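Oligopeptide ABC transporter OppAIV (Borrelia burgdorferi B31, PDB 4GL8) probably binds oligopeptides in the periplasm and hands them to an ABC transporter for uptake. Local coordinates at residues N286-Y291 and M435-I440; I338-K343 and I477-E482; N455-E460 and E482-E487. All blocks are in the same frame, centred on the assembly; numbering follows the deposited sequence.

Interaction 1: N286-Y291 and M435-I440; sequences NSTSFY and MTFLSI
Beside the bound peptide, strand 287-293 of this solute-binding protein is covered by the short helix 435-438 and the residues after it, with Phe437 and Ile440 reaching toward Thr288 and Phe290. Phe437 makes the broader contact. Its ring comes from the opposite direction to the Thr288 side chain, and its CE2 atom lies 3.5 Å from Thr288 CG2, an oblique approach. Farther out, Phe437 CZ points at the corner where the chain turns at Asn286, whose carbonyl oxygen lies in the ring plane, 3.4 Å from CZ; an aromatic C-H edge thus faces a carbonyl oxygen, a mildly favourable electrostatic pairing. Chi1 of Phe437 (-70°) sets CG opposite the carbonyl carbon and beside the backbone N, from where the ring extends to the strand.

This is a family 5 solute-binding protein, and the strand has further partners: Thr288 bonds through its backbone to Trp427 of strand 422-428, and Ser287, whose side chain turns away from the helix, packs on a modified side chain of the bound peptide. Trp427 also meets the Phe437 ring edge-to-face. Toward the other end of the contact, Phe290 CZ touches Ile440 CD1 at 3.7 Å. The extended Ile440 chain (chi2 171°) carries that methyl out to the phenyl ring, while Thr288 OG1 lies in the plane of the same ring, at its edge.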
ATOM      1  N   ASN A 286       6.814   0.392   7.219  1.00 22.65           N
ATOM      2  CA  ASN A 286       5.599   1.101   7.582  1.00 22.73           C
ATOM      3  C   ASN A 286       4.380   0.389   7.041  1.00 22.23           C
ATOM      4  O   ASN A 286       3.628   0.910   6.203  1.00 22.13           O
ATOM      5  CB  ASN A 286       5.645   2.524   7.066  1.00 23.31           C
ATOM      6  CG  ASN A 286       6.503   3.426   7.934  1.00 24.98           C
ATOM      7  OD1 ASN A 286       6.782   3.119   9.093  1.00 25.64           O
ATOM      8  ND2 ASN A 286       6.928   4.546   7.371  1.00 25.40           N
ATOM      9  N   SER A 287       4.141  -0.790   7.565  1.00 22.47           N
ATOM     10  CA  SER A 287       3.121  -1.645   7.019  1.00 22.76           C
ATOM     11  C   SER A 287       2.572  -2.490   8.161  1.00 22.58           C
ATOM     12  O   SER A 287       3.314  -2.823   9.071  1.00 24.12           O
ATOM     13  CB  SER A 287       3.764  -2.483   5.920  1.00 23.15           C
ATOM     14  OG  SER A 287       2.798  -2.958   5.045  1.00 24.32           O
ATOM     15  N   THR A 288       1.271  -2.773   8.147  1.00 21.77           N
ATOM     16  CA  THR A 288       0.615  -3.489   9.215  1.00 21.21           C
ATOM     17  C   THR A 288      -0.063  -4.750   8.711  1.00 20.89           C
ATOM     18  O   THR A 288      -0.454  -4.854   7.549  1.00 20.67           O
ATOM     19  CB  THR A 288      -0.474  -2.638   9.939  1.00 21.51           C
ATOM     20  OG1 THR A 288      -1.531  -2.271   9.046  1.00 19.82           O
ATOM     21  CG2 THR A 288       0.130  -1.367  10.584  1.00 22.88           C
ATOM     22  N   SER A 289      -0.242  -5.687   9.637  1.00 21.19           N
ATOM     23  CA  SER A 289      -1.080  -6.869   9.432  1.00 20.79           C
ATOM     24  C   SER A 289      -2.290  -6.787  10.378  1.00 19.72           C
ATOM     25  O   SER A 289      -2.148  -6.555  11.581  1.00 20.06           O
ATOM     26  CB  SER A 289      -0.274  -8.148   9.678  1.00 21.77           C
ATOM     27  OG  SER A 289      -1.130  -9.286   9.866  1.00 23.03           O
ATOM     28  N   PHE A 290      -3.482  -6.886   9.807  1.00 18.63           N
ATOM     29  CA  PHE A 290      -4.712  -6.990  10.585  1.00 18.19           C
ATOM     30  C   PHE A 290      -5.728  -7.850   9.827  1.00 17.62           C
ATOM     31  O   PHE A 290      -5.585  -8.050   8.651  1.00 16.67           O
ATOM     32  CB  PHE A 290      -5.280  -5.617  10.969  1.00 18.27           C
ATOM     33  CG  PHE A 290      -5.671  -4.719   9.799  1.00 17.70           C
ATOM     34  CD1 PHE A 290      -6.909  -4.830   9.205  1.00 17.24           C
ATOM     35  CD2 PHE A 290      -4.808  -3.728   9.356  1.00 17.69           C
ATOM     36  CE1 PHE A 290      -7.284  -3.990   8.155  1.00 17.41           C
ATOM     37  CE2 PHE A 290      -5.164  -2.869   8.321  1.00 17.80           C
ATOM     38  CZ  PHE A 290      -6.413  -3.012   7.701  1.00 17.60           C
ATOM     39  N   TYR A 291      -6.717  -8.398  10.531  1.00 17.63           N
ATOM     40  CA  TYR A 291      -7.809  -9.125   9.874  1.00 17.84           C
ATOM     41  C   TYR A 291      -9.042  -8.238   9.875  1.00 17.86           C
ATOM     42  O   TYR A 291      -9.471  -7.794  10.936  1.00 18.88           O
ATOM     43  CB  TYR A 291      -8.069 -10.463  10.607  1.00 18.61           C
ATOM     44  CG  TYR A 291      -7.245 -11.630  10.087  1.00 18.73           C
ATOM     45  CD1 TYR A 291      -5.955 -11.463   9.619  1.00 18.66           C
ATOM     46  CD2 TYR A 291      -7.783 -12.913  10.056  1.00 19.76           C
ATOM     47  CE1 TYR A 291      -5.232 -12.544   9.105  1.00 19.11           C
ATOM     48  CE2 TYR A 291      -7.066 -13.988   9.578  1.00 20.28           C
ATOM     49  CZ  TYR A 291      -5.791 -13.801   9.093  1.00 19.75           C
ATOM     50  OH  TYR A 291      -5.117 -14.909   8.612  1.00 21.06           O
ATOM     51  N   MET A 435      -1.846   9.328   9.294  1.00 20.38           N
ATOM     52  CA  MET A 435      -3.131   9.435   8.603  1.00 20.80           C
ATOM     53  C   MET A 435      -3.345   8.403   7.482  1.00 20.43           C
ATOM     54  O   MET A 435      -4.500   8.058   7.193  1.00 19.13           O
ATOM     55  CB  MET A 435      -3.382  10.851   8.071  1.00 22.11           C
ATOM     56  CG  MET A 435      -4.778  11.110   7.496  1.00 24.44           C
ATOM     57  SD  MET A 435      -6.220  10.862   8.597  1.00 26.49           S
ATOM     58  CE  MET A 435      -5.880  12.045   9.860  1.00 27.67           C
ATOM     59  N   THR A 436      -2.272   7.908   6.857  1.00 19.51           N
ATOM     60  CA  THR A 436      -2.436   6.949   5.781  1.00 19.62           C
ATOM     61  C   THR A 436      -3.117   5.696   6.337  1.00 19.56           C
ATOM     62  O   THR A 436      -3.975   5.109   5.683  1.00 19.46           O
ATOM     63  CB  THR A 436      -1.120   6.595   5.057  1.00 19.31           C
ATOM     64  OG1 THR A 436      -1.426   5.722   3.962  1.00 20.11           O
ATOM     65  CG2 THR A 436      -0.170   5.896   5.966  1.00 18.56           C
ATOM     66  N   PHE A 437      -2.791   5.338   7.571  1.00 19.23           N
ATOM     67  CA  PHE A 437      -3.494   4.239   8.254  1.00 18.94           C
ATOM     68  C   PHE A 437      -4.855   4.586   8.845  1.00 19.00           C
ATOM     69  O   PHE A 437      -5.810   3.814   8.739  1.00 19.58           O
ATOM     70  CB  PHE A 437      -2.599   3.712   9.346  1.00 18.92           C
ATOM     71  CG  PHE A 437      -1.419   2.991   8.820  1.00 19.48           C
ATOM     72  CD1 PHE A 437      -0.231   3.666   8.561  1.00 19.25           C
ATOM     73  CD2 PHE A 437      -1.512   1.635   8.513  1.00 19.84           C
ATOM     74  CE1 PHE A 437       0.834   2.992   8.018  1.00 19.82           C
ATOM     75  CE2 PHE A 437      -0.421   0.955   8.001  1.00 20.14           C
ATOM     76  CZ  PHE A 437       0.744   1.628   7.750  1.00 19.58           C
ATOM     77  N   LEU A 438      -4.959   5.720   9.513  1.00 19.02           N
ATOM     78  CA  LEU A 438      -6.208   6.039  10.202  1.00 19.50           C
ATOM     79  C   LEU A 438      -7.316   6.373   9.199  1.00 19.23           C
ATOM     80  O   LEU A 438      -8.499   6.135   9.445  1.00 19.27           O
ATOM     81  CB  LEU A 438      -5.980   7.179  11.175  1.00 20.74           C
ATOM     82  CG  LEU A 438      -4.986   6.811  12.267  1.00 21.19           C
ATOM     83  CD1 LEU A 438      -4.736   8.045  13.110  1.00 22.33           C
ATOM     84  CD2 LEU A 438      -5.527   5.656  13.103  1.00 21.41           C
ATOM     85  N   SER A 439      -6.911   6.845   8.038  1.00 18.84           N
ATOM     86  CA  SER A 439      -7.832   7.162   6.972  1.00 19.28           C
ATOM     87  C   SER A 439      -8.695   5.994   6.449  1.00 18.37           C
ATOM     88  O   SER A 439      -9.809   6.224   5.986  1.00 17.66           O
ATOM     89  CB  SER A 439      -7.038   7.709   5.790  1.00 20.36           C
ATOM     90  OG  SER A 439      -7.942   8.386   4.970  1.00 24.71           O
ATOM     91  N   ILE A 440      -8.167   4.760   6.468  1.00 17.39           N
ATOM     92  CA  ILE A 440      -8.895   3.615   5.916  1.00 17.03           C
ATOM     93  C   ILE A 440     -10.072   3.183   6.761  1.00 16.81           C
ATOM     94  O   ILE A 440     -10.962   2.489   6.288  1.00 16.46           O
ATOM     95  CB  ILE A 440      -7.980   2.425   5.583  1.00 16.82           C
ATOM     96  CG1 ILE A 440      -7.349   1.845   6.857  1.00 16.85           C
ATOM     97  CG2 ILE A 440      -6.927   2.909   4.591  1.00 16.77           C
ATOM     98  CD1 ILE A 440      -6.593   0.549   6.661  1.00 17.12           C
TER

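Interaction 2: I338-K343 and I477-E482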
ATOM      1  N   ILE A 338       8.027   9.855  13.666  1.00 33.56           N
ATOM      2  CA  ILE A 338       8.758  10.865  14.446  1.00 36.84           C
ATOM      3  C   ILE A 338       7.823  11.731  15.309  1.00 37.39           C
ATOM      4  O   ILE A 338       8.109  11.989  16.478  1.00 38.53           O
ATOM      5  CB  ILE A 338       9.631  11.763  13.503  1.00 39.27           C
ATOM      6  CG1 ILE A 338      10.434  12.831  14.279  1.00 41.80           C
ATOM      7  CG2 ILE A 338       8.788  12.440  12.420  1.00 38.49           C
ATOM      8  CD1 ILE A 338      11.913  12.516  14.399  1.00 44.24           C
ATOM      9  N   ASP A 339       6.713  12.170  14.722  1.00 37.16           N
ATOM     10  CA  ASP A 339       5.734  12.997  15.404  1.00 37.47           C
ATOM     11  C   ASP A 339       4.521  12.218  15.933  1.00 34.85           C
ATOM     12  O   ASP A 339       3.596  12.818  16.414  1.00 35.44           O
ATOM     13  CB  ASP A 339       5.252  14.095  14.452  1.00 39.46           C
ATOM     14  CG  ASP A 339       6.279  15.242  14.282  1.00 44.08           C
ATOM     15  OD1 ASP A 339       7.108  15.497  15.211  1.00 44.36           O
ATOM     16  OD2 ASP A 339       6.221  15.899  13.204  1.00 45.85           O
ATOM     17  N   TYR A 340       4.535  10.895  15.872  1.00 32.91           N
ATOM     18  CA  TYR A 340       3.411  10.083  16.329  1.00 31.59           C
ATOM     19  C   TYR A 340       3.898   8.754  16.894  1.00 31.63           C
ATOM     20  O   TYR A 340       3.956   7.741  16.219  1.00 31.31           O
ATOM     21  CB  TYR A 340       2.410   9.856  15.187  1.00 30.28           C
ATOM     22  CG  TYR A 340       1.105   9.257  15.655  1.00 28.90           C
ATOM     23  CD1 TYR A 340       0.168  10.041  16.301  1.00 29.16           C
ATOM     24  CD2 TYR A 340       0.818   7.897  15.471  1.00 28.01           C
ATOM     25  CE1 TYR A 340      -1.018   9.517  16.763  1.00 28.42           C
ATOM     26  CE2 TYR A 340      -0.375   7.354  15.940  1.00 27.64           C
ATOM     27  CZ  TYR A 340      -1.290   8.185  16.574  1.00 27.78           C
ATOM     28  OH  TYR A 340      -2.472   7.708  17.042  1.00 27.14           O
ATOM     29  N   SER A 341       4.276   8.765  18.153  1.00 33.80           N
ATOM     30  CA  SER A 341       4.829   7.585  18.784  1.00 34.76           C
ATOM     31  C   SER A 341       4.534   7.604  20.254  1.00 35.78           C
ATOM     32  O   SER A 341       4.525   8.646  20.885  1.00 35.92           O
ATOM     33  CB  SER A 341       6.336   7.527  18.573  1.00 36.53           C
ATOM     34  OG  SER A 341       6.888   8.809  18.769  1.00 39.39           O
ATOM     35  N   TYR A 342       4.290   6.418  20.785  1.00 37.07           N
ATOM     36  CA  TYR A 342       3.850   6.244  22.157  1.00 38.20           C
ATOM     37  C   TYR A 342       3.708   4.742  22.420  1.00 39.40           C
ATOM     38  O   TYR A 342       3.678   3.921  21.495  1.00 37.43           O
ATOM     39  CB  TYR A 342       2.525   6.990  22.422  1.00 37.25           C
ATOM     40  CG  TYR A 342       1.297   6.431  21.697  1.00 35.36           C
ATOM     41  CD1 TYR A 342       1.036   6.722  20.366  1.00 33.66           C
ATOM     42  CD2 TYR A 342       0.387   5.628  22.373  1.00 34.66           C
ATOM     43  CE1 TYR A 342      -0.111   6.220  19.732  1.00 32.03           C
ATOM     44  CE2 TYR A 342      -0.743   5.132  21.764  1.00 33.24           C
ATOM     45  CZ  TYR A 342      -0.996   5.418  20.445  1.00 32.00           C
ATOM     46  OH  TYR A 342      -2.144   4.881  19.885  1.00 30.21           O
ATOM     47  N   LYS A 343       3.662   4.397  23.691  1.00 43.84           N
ATOM     48  CA  LYS A 343       3.609   3.026  24.111  1.00 46.54           C
ATOM     49  C   LYS A 343       2.198   2.815  24.633  1.00 47.57           C
ATOM     50  O   LYS A 343       1.806   3.433  25.613  1.00 48.54           O
ATOM     51  CB  LYS A 343       4.654   2.798  25.213  1.00 50.03           C
ATOM     52  N   ILE A 477      -5.215  14.607  19.023  1.00 23.89           N
ATOM     53  CA  ILE A 477      -6.452  14.275  18.317  1.00 22.02           C
ATOM     54  C   ILE A 477      -6.340  12.900  17.636  1.00 20.74           C
ATOM     55  O   ILE A 477      -7.243  12.060  17.769  1.00 19.95           O
ATOM     56  CB  ILE A 477      -6.793  15.360  17.303  1.00 21.96           C
ATOM     57  CG1 ILE A 477      -7.067  16.701  18.004  1.00 22.42           C
ATOM     58  CG2 ILE A 477      -7.995  14.969  16.456  1.00 22.08           C
ATOM     59  CD1 ILE A 477      -6.772  17.885  17.117  1.00 22.53           C
ATOM     60  N   LEU A 478      -5.220  12.648  16.956  1.00 20.20           N
ATOM     61  CA  LEU A 478      -5.015  11.355  16.277  1.00 20.67           C
ATOM     62  C   LEU A 478      -5.012  10.211  17.254  1.00 20.91           C
ATOM     63  O   LEU A 478      -5.616   9.181  16.974  1.00 20.00           O
ATOM     64  CB  LEU A 478      -3.769  11.326  15.382  1.00 20.35           C
ATOM     65  CG  LEU A 478      -3.866  12.323  14.200  1.00 20.79           C
ATOM     66  CD1 LEU A 478      -2.569  12.398  13.432  1.00 20.74           C
ATOM     67  CD2 LEU A 478      -4.982  11.973  13.244  1.00 21.06           C
ATOM     68  N   LYS A 479      -4.366  10.398  18.405  1.00 22.94           N
ATOM     69  CA  LYS A 479      -4.334   9.356  19.431  1.00 24.41           C
ATOM     70  C   LYS A 479      -5.745   9.023  19.948  1.00 23.57           C
ATOM     71  O   LYS A 479      -6.028   7.868  20.159  1.00 23.25           O
ATOM     72  CB  LYS A 479      -3.442   9.739  20.617  1.00 27.32           C
ATOM     73  CG  LYS A 479      -1.935   9.634  20.396  1.00 29.34           C
ATOM     74  CD  LYS A 479      -1.178   9.889  21.717  1.00 31.63           C
ATOM     75  CE  LYS A 479       0.153  10.581  21.466  1.00 34.02           C
ATOM     76  NZ  LYS A 479       1.111  10.662  22.622  1.00 35.78           N
ATOM     77  N   LYS A 480      -6.608  10.019  20.167  1.00 22.84           N
ATOM     78  CA  LYS A 480      -8.011   9.752  20.562  1.00 23.09           C
ATOM     79  C   LYS A 480      -8.802   9.012  19.459  1.00 21.65           C
ATOM     80  O   LYS A 480      -9.608   8.163  19.743  1.00 21.18           O
ATOM     81  CB  LYS A 480      -8.754  11.042  20.992  1.00 23.84           C
ATOM     82  N   ALA A 481      -8.560   9.314  18.195  1.00 21.34           N
ATOM     83  CA  ALA A 481      -9.228   8.564  17.103  1.00 20.62           C
ATOM     84  C   ALA A 481      -8.769   7.085  17.066  1.00 20.08           C
ATOM     85  O   ALA A 481      -9.571   6.148  17.034  1.00 19.88           O
ATOM     86  CB  ALA A 481      -8.983   9.241  15.765  1.00 20.46           C
ATOM     87  N   GLU A 482      -7.472   6.879  17.118  1.00 19.78           N
ATOM     88  CA  GLU A 482      -6.928   5.537  17.126  1.00 19.74           C
ATOM     89  C   GLU A 482      -7.436   4.723  18.316  1.00 20.04           C
ATOM     90  O   GLU A 482      -7.690   3.527  18.170  1.00 20.15           O
ATOM     91  CB  GLU A 482      -5.391   5.546  17.152  1.00 19.89           C
ATOM     92  CG  GLU A 482      -4.831   4.159  16.881  1.00 20.64           C
ATOM     93  CD  GLU A 482      -3.320   4.079  16.818  1.00 21.29           C
ATOM     94  OE1 GLU A 482      -2.850   3.001  16.399  1.00 21.08           O
ATOM     95  OE2 GLU A 482      -2.617   5.051  17.225  1.00 22.11           O
TER
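Tyr340 and Tyr342, two residues apart in an irregular loop, both direct their phenol groups at a single carboxylate oxygen on helix 471-489. The OH of Tyr340 donates to Glu482 OE2 at 2.7 Å, and the OH of Tyr342 donates to that same Glu482 OE2, also at 2.7 Å. They arrive from opposite faces of the carboxylate: Tyr340 on the anti side, 26° out of the plane, and Tyr342 from well above it, at 69°. The rings are also turned differently, that of Tyr340 lying at a shallow tilt to the carboxylate plane and that of Tyr342 almost perpendicular to it. An extended Glu482 chain, its CG anti to the backbone N (chi1 -169°), carries the acceptor out from the helix to both phenols.

Packing is close around Tyr340, which is buried: its CE1 approaches Leu478 CB to 3.6 Å and Lys479 CG to 3.7 Å. Tyr342 stands nearer solvent. Over one face of its ring passes the aliphatic part of Lys479, a CH-pi contact in which CD is 4.2 Å from the ring centroid. The two side chains run past each other in opposite directions, and the lysine amine ends beside Tyr342 CB, with a long, weak ion pair to Glu476.

Glu482 OE1 is engaged as well, by the salt bridge to Arg332 and the backbone N of Ala333. With donors and a positive charge gathered about it, the buried carboxylate is probably held in its ionised form.

Interaction 3: N455-E460 and E482-E487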
ATOM      1  N   ASN A 455     -18.075   5.170  12.393  1.00 21.82           N
ATOM      2  CA  ASN A 455     -18.185   5.798  13.680  1.00 22.19           C
ATOM      3  C   ASN A 455     -18.003   7.288  13.433  1.00 22.61           C
ATOM      4  O   ASN A 455     -16.920   7.745  13.047  1.00 21.91           O
ATOM      5  CB  ASN A 455     -17.134   5.244  14.632  1.00 21.51           C
ATOM      6  CG  ASN A 455     -17.205   5.893  15.989  1.00 21.72           C
ATOM      7  OD1 ASN A 455     -17.134   7.099  16.094  1.00 21.66           O
ATOM      8  ND2 ASN A 455     -17.356   5.109  17.012  1.00 21.73           N
ATOM      9  N   SER A 456     -19.081   8.032  13.599  1.00 23.10           N
ATOM     10  CA  SER A 456     -19.055   9.447  13.266  1.00 23.72           C
ATOM     11  C   SER A 456     -18.132  10.251  14.204  1.00 23.43           C
ATOM     12  O   SER A 456     -17.512  11.205  13.768  1.00 22.69           O
ATOM     13  CB  SER A 456     -20.485  10.011  13.228  1.00 24.27           C
ATOM     14  OG  SER A 456     -20.992  10.079  14.529  1.00 25.05           O
ATOM     15  N   GLU A 457     -17.988   9.833  15.461  1.00 24.22           N
ATOM     16  CA  GLU A 457     -17.038  10.494  16.343  1.00 25.52           C
ATOM     17  C   GLU A 457     -15.590  10.359  15.818  1.00 23.70           C
ATOM     18  O   GLU A 457     -14.847  11.349  15.783  1.00 23.10           O
ATOM     19  CB  GLU A 457     -17.118   9.989  17.787  1.00 28.01           C
ATOM     20  CG  GLU A 457     -15.866  10.404  18.567  1.00 30.93           C
ATOM     21  CD  GLU A 457     -15.875  10.062  20.059  1.00 34.32           C
ATOM     22  OE1 GLU A 457     -16.532   9.079  20.487  1.00 36.36           O
ATOM     23  OE2 GLU A 457     -15.200  10.801  20.807  1.00 36.73           O
ATOM     24  N   TYR A 458     -15.206   9.146  15.416  1.00 22.22           N
ATOM     25  CA  TYR A 458     -13.941   8.899  14.697  1.00 20.99           C
ATOM     26  C   TYR A 458     -13.764   9.781  13.446  1.00 21.10           C
ATOM     27  O   TYR A 458     -12.741  10.482  13.307  1.00 20.62           O
ATOM     28  CB  TYR A 458     -13.828   7.419  14.313  1.00 20.19           C
ATOM     29  CG  TYR A 458     -12.509   7.007  13.698  1.00 19.58           C
ATOM     30  CD1 TYR A 458     -12.336   6.992  12.318  1.00 19.50           C
ATOM     31  CD2 TYR A 458     -11.467   6.587  14.475  1.00 19.57           C
ATOM     32  CE1 TYR A 458     -11.145   6.601  11.737  1.00 18.74           C
ATOM     33  CE2 TYR A 458     -10.263   6.186  13.906  1.00 19.44           C
ATOM     34  CZ  TYR A 458     -10.113   6.193  12.534  1.00 18.65           C
ATOM     35  OH  TYR A 458      -8.924   5.807  11.976  1.00 17.75           O
ATOM     36  N   ASP A 459     -14.742   9.739  12.540  1.00 21.16           N
ATOM     37  CA  ASP A 459     -14.714  10.573  11.332  1.00 21.65           C
ATOM     38  C   ASP A 459     -14.442  12.047  11.702  1.00 23.00           C
ATOM     39  O   ASP A 459     -13.584  12.696  11.101  1.00 22.80           O
ATOM     40  CB  ASP A 459     -16.038  10.472  10.569  1.00 21.99           C
ATOM     41  CG  ASP A 459     -16.243   9.103   9.898  1.00 22.56           C
ATOM     42  OD1 ASP A 459     -15.289   8.282   9.783  1.00 21.99           O
ATOM     43  OD2 ASP A 459     -17.384   8.847   9.471  1.00 22.71           O
ATOM     44  N   GLU A 460     -15.153  12.546  12.717  1.00 23.96           N
ATOM     45  CA  GLU A 460     -15.036  13.935  13.135  1.00 25.55           C
ATOM     46  C   GLU A 460     -13.679  14.233  13.773  1.00 23.65           C
ATOM     47  O   GLU A 460     -13.165  15.313  13.604  1.00 22.40           O
ATOM     48  CB  GLU A 460     -16.201  14.341  14.074  1.00 28.36           C
ATOM     49  CG  GLU A 460     -17.508  14.551  13.306  1.00 31.98           C
ATOM     50  CD  GLU A 460     -18.752  14.716  14.182  1.00 36.28           C
ATOM     51  OE1 GLU A 460     -18.704  15.490  15.182  1.00 38.68           O
ATOM     52  OE2 GLU A 460     -19.792  14.084  13.834  1.00 40.05           O
ATOM     53  N   GLU A 482      -7.472   6.879  17.118  1.00 19.78           N
ATOM     54  CA  GLU A 482      -6.928   5.537  17.126  1.00 19.74           C
ATOM     55  C   GLU A 482      -7.436   4.723  18.316  1.00 20.04           C
ATOM     56  O   GLU A 482      -7.690   3.527  18.170  1.00 20.15           O
ATOM     57  CB  GLU A 482      -5.391   5.546  17.152  1.00 19.89           C
ATOM     58  CG  GLU A 482      -4.831   4.159  16.881  1.00 20.64           C
ATOM     59  CD  GLU A 482      -3.320   4.079  16.818  1.00 21.29           C
ATOM     60  OE1 GLU A 482      -2.850   3.001  16.399  1.00 21.08           O
ATOM     61  OE2 GLU A 482      -2.617   5.051  17.225  1.00 22.11           O
ATOM     62  N   ALA A 483      -7.554   5.347  19.489  1.00 20.05           N
ATOM     63  CA  ALA A 483      -8.035   4.639  20.670  1.00 20.34           C
ATOM     64  C   ALA A 483      -9.424   4.079  20.450  1.00 20.53           C
ATOM     65  O   ALA A 483      -9.734   3.037  20.989  1.00 20.92           O
ATOM     66  CB  ALA A 483      -8.049   5.536  21.896  1.00 21.07           C
ATOM     67  N   ILE A 484     -10.258   4.771  19.677  1.00 20.44           N
ATOM     68  CA  ILE A 484     -11.611   4.294  19.396  1.00 20.81           C
ATOM     69  C   ILE A 484     -11.574   2.983  18.615  1.00 20.70           C
ATOM     70  O   ILE A 484     -12.283   2.046  18.957  1.00 21.70           O
ATOM     71  CB  ILE A 484     -12.452   5.339  18.615  1.00 20.54           C
ATOM     72  CG1 ILE A 484     -12.761   6.562  19.481  1.00 20.67           C
ATOM     73  CG2 ILE A 484     -13.749   4.743  18.110  1.00 20.53           C
ATOM     74  CD1 ILE A 484     -13.313   7.701  18.671  1.00 20.88           C
ATOM     75  N   ILE A 485     -10.779   2.910  17.559  1.00 20.19           N
ATOM     76  CA  ILE A 485     -10.669   1.644  16.806  1.00 20.03           C
ATOM     77  C   ILE A 485      -9.874   0.536  17.522  1.00 20.40           C
ATOM     78  O   ILE A 485     -10.272  -0.614  17.456  1.00 20.57           O
ATOM     79  CB  ILE A 485     -10.177   1.842  15.363  1.00 19.49           C
ATOM     80  CG1 ILE A 485      -8.761   2.396  15.319  1.00 19.17           C
ATOM     81  CG2 ILE A 485     -11.181   2.735  14.626  1.00 19.54           C
ATOM     82  CD1 ILE A 485      -8.307   2.784  13.924  1.00 19.19           C
ATOM     83  N   ILE A 486      -8.789   0.871  18.219  1.00 20.69           N
ATOM     84  CA  ILE A 486      -7.993  -0.174  18.908  1.00 22.02           C
ATOM     85  C   ILE A 486      -8.425  -0.608  20.316  1.00 23.38           C
ATOM     86  O   ILE A 486      -8.096  -1.725  20.688  1.00 23.85           O
ATOM     87  CB  ILE A 486      -6.447   0.098  18.876  1.00 21.83           C
ATOM     88  CG1 ILE A 486      -6.005   1.173  19.861  1.00 21.59           C
ATOM     89  CG2 ILE A 486      -5.994   0.490  17.474  1.00 21.06           C
ATOM     90  CD1 ILE A 486      -4.503   1.411  19.820  1.00 21.59           C
ATOM     91  N   GLU A 487      -9.115   0.241  21.095  1.00 25.50           N
ATOM     92  CA  GLU A 487      -9.606  -0.129  22.462  1.00 28.21           C
ATOM     93  C   GLU A 487     -11.121  -0.207  22.633  1.00 28.57           C
ATOM     94  O   GLU A 487     -11.571  -0.691  23.660  1.00 29.64           O
ATOM     95  CB  GLU A 487      -9.194   0.866  23.562  1.00 30.48           C
ATOM     96  CG  GLU A 487      -7.853   1.566  23.432  1.00 32.74           C
ATOM     97  CD  GLU A 487      -7.486   2.397  24.698  1.00 35.56           C
ATOM     98  OE1 GLU A 487      -6.613   3.277  24.587  1.00 38.21           O
ATOM     99  OE2 GLU A 487      -8.044   2.182  25.807  1.00 37.41           O
TER
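Tyr458 and Ile485 meet at the heart of a pairing between two helices, where Tyr458 CE2 lies 3.6 Å from Ile485 CG2. Ile485 CD1 follows the ring outward and comes equally close, 3.6 Å, to Tyr458 OH, so both methyl ends of the isoleucine lie along one side of the tyrosine. Next to it, Ile484 CD1 reaches across to the aliphatic stem of Glu457, touching CG at 3.7 Å, while Ile484 CG2 approaches Asn455 ND2 at 3.8 Å. Chi1 of Tyr458 (-174°) leaves CG opposite the backbone N and projects the ring toward the facing helix.

Behind this first shell, polar bonds fix the groups. Asn455 is the N-cap of helix 456-466: its OD1 accepts from Tyr458 N at 2.9 Å in a nearly straight bond, with the donor above the carbonyl plane. The amide's other end, ND2, binds Asp489, and the carboxylate of Glu457 forms a salt bridge with Arg488, so both residues are tied to the C-terminal end of helix 471-489. The phenol of Tyr458 is hydrogen-bonded to the carbonyl oxygen of Leu438.

The axes of the two short helical segments come within 9.9 Å at 143°, a broadly antiparallel pairing. Elsewhere on helix 471-489, Arg331 bonds the carbonyl oxygen of Ile486, and helix 435-438 packs through Leu438 against Glu482 and Ile485.

Overall arrangement
From the N terminus, strand 287-293 comes first, and interaction 1 closes a long loop by bringing 435-440 back to it. The loop segment 338-343 lies inside that span, yet its partner 477-482 comes later, so interactions 1 and 2 cross. Interaction 3 opens only after interaction 1 has closed and closes a short loop between the successive helices 456-466 and 471-489; it crosses interaction 2, with which it shares Glu482 on helix 471-489. Helix 435-438 links all three, since Leu438 also packs on Leu478. Together they tie the strand beside the bound peptide to helices 456-466 and 471-489 and to the 338-343 loop.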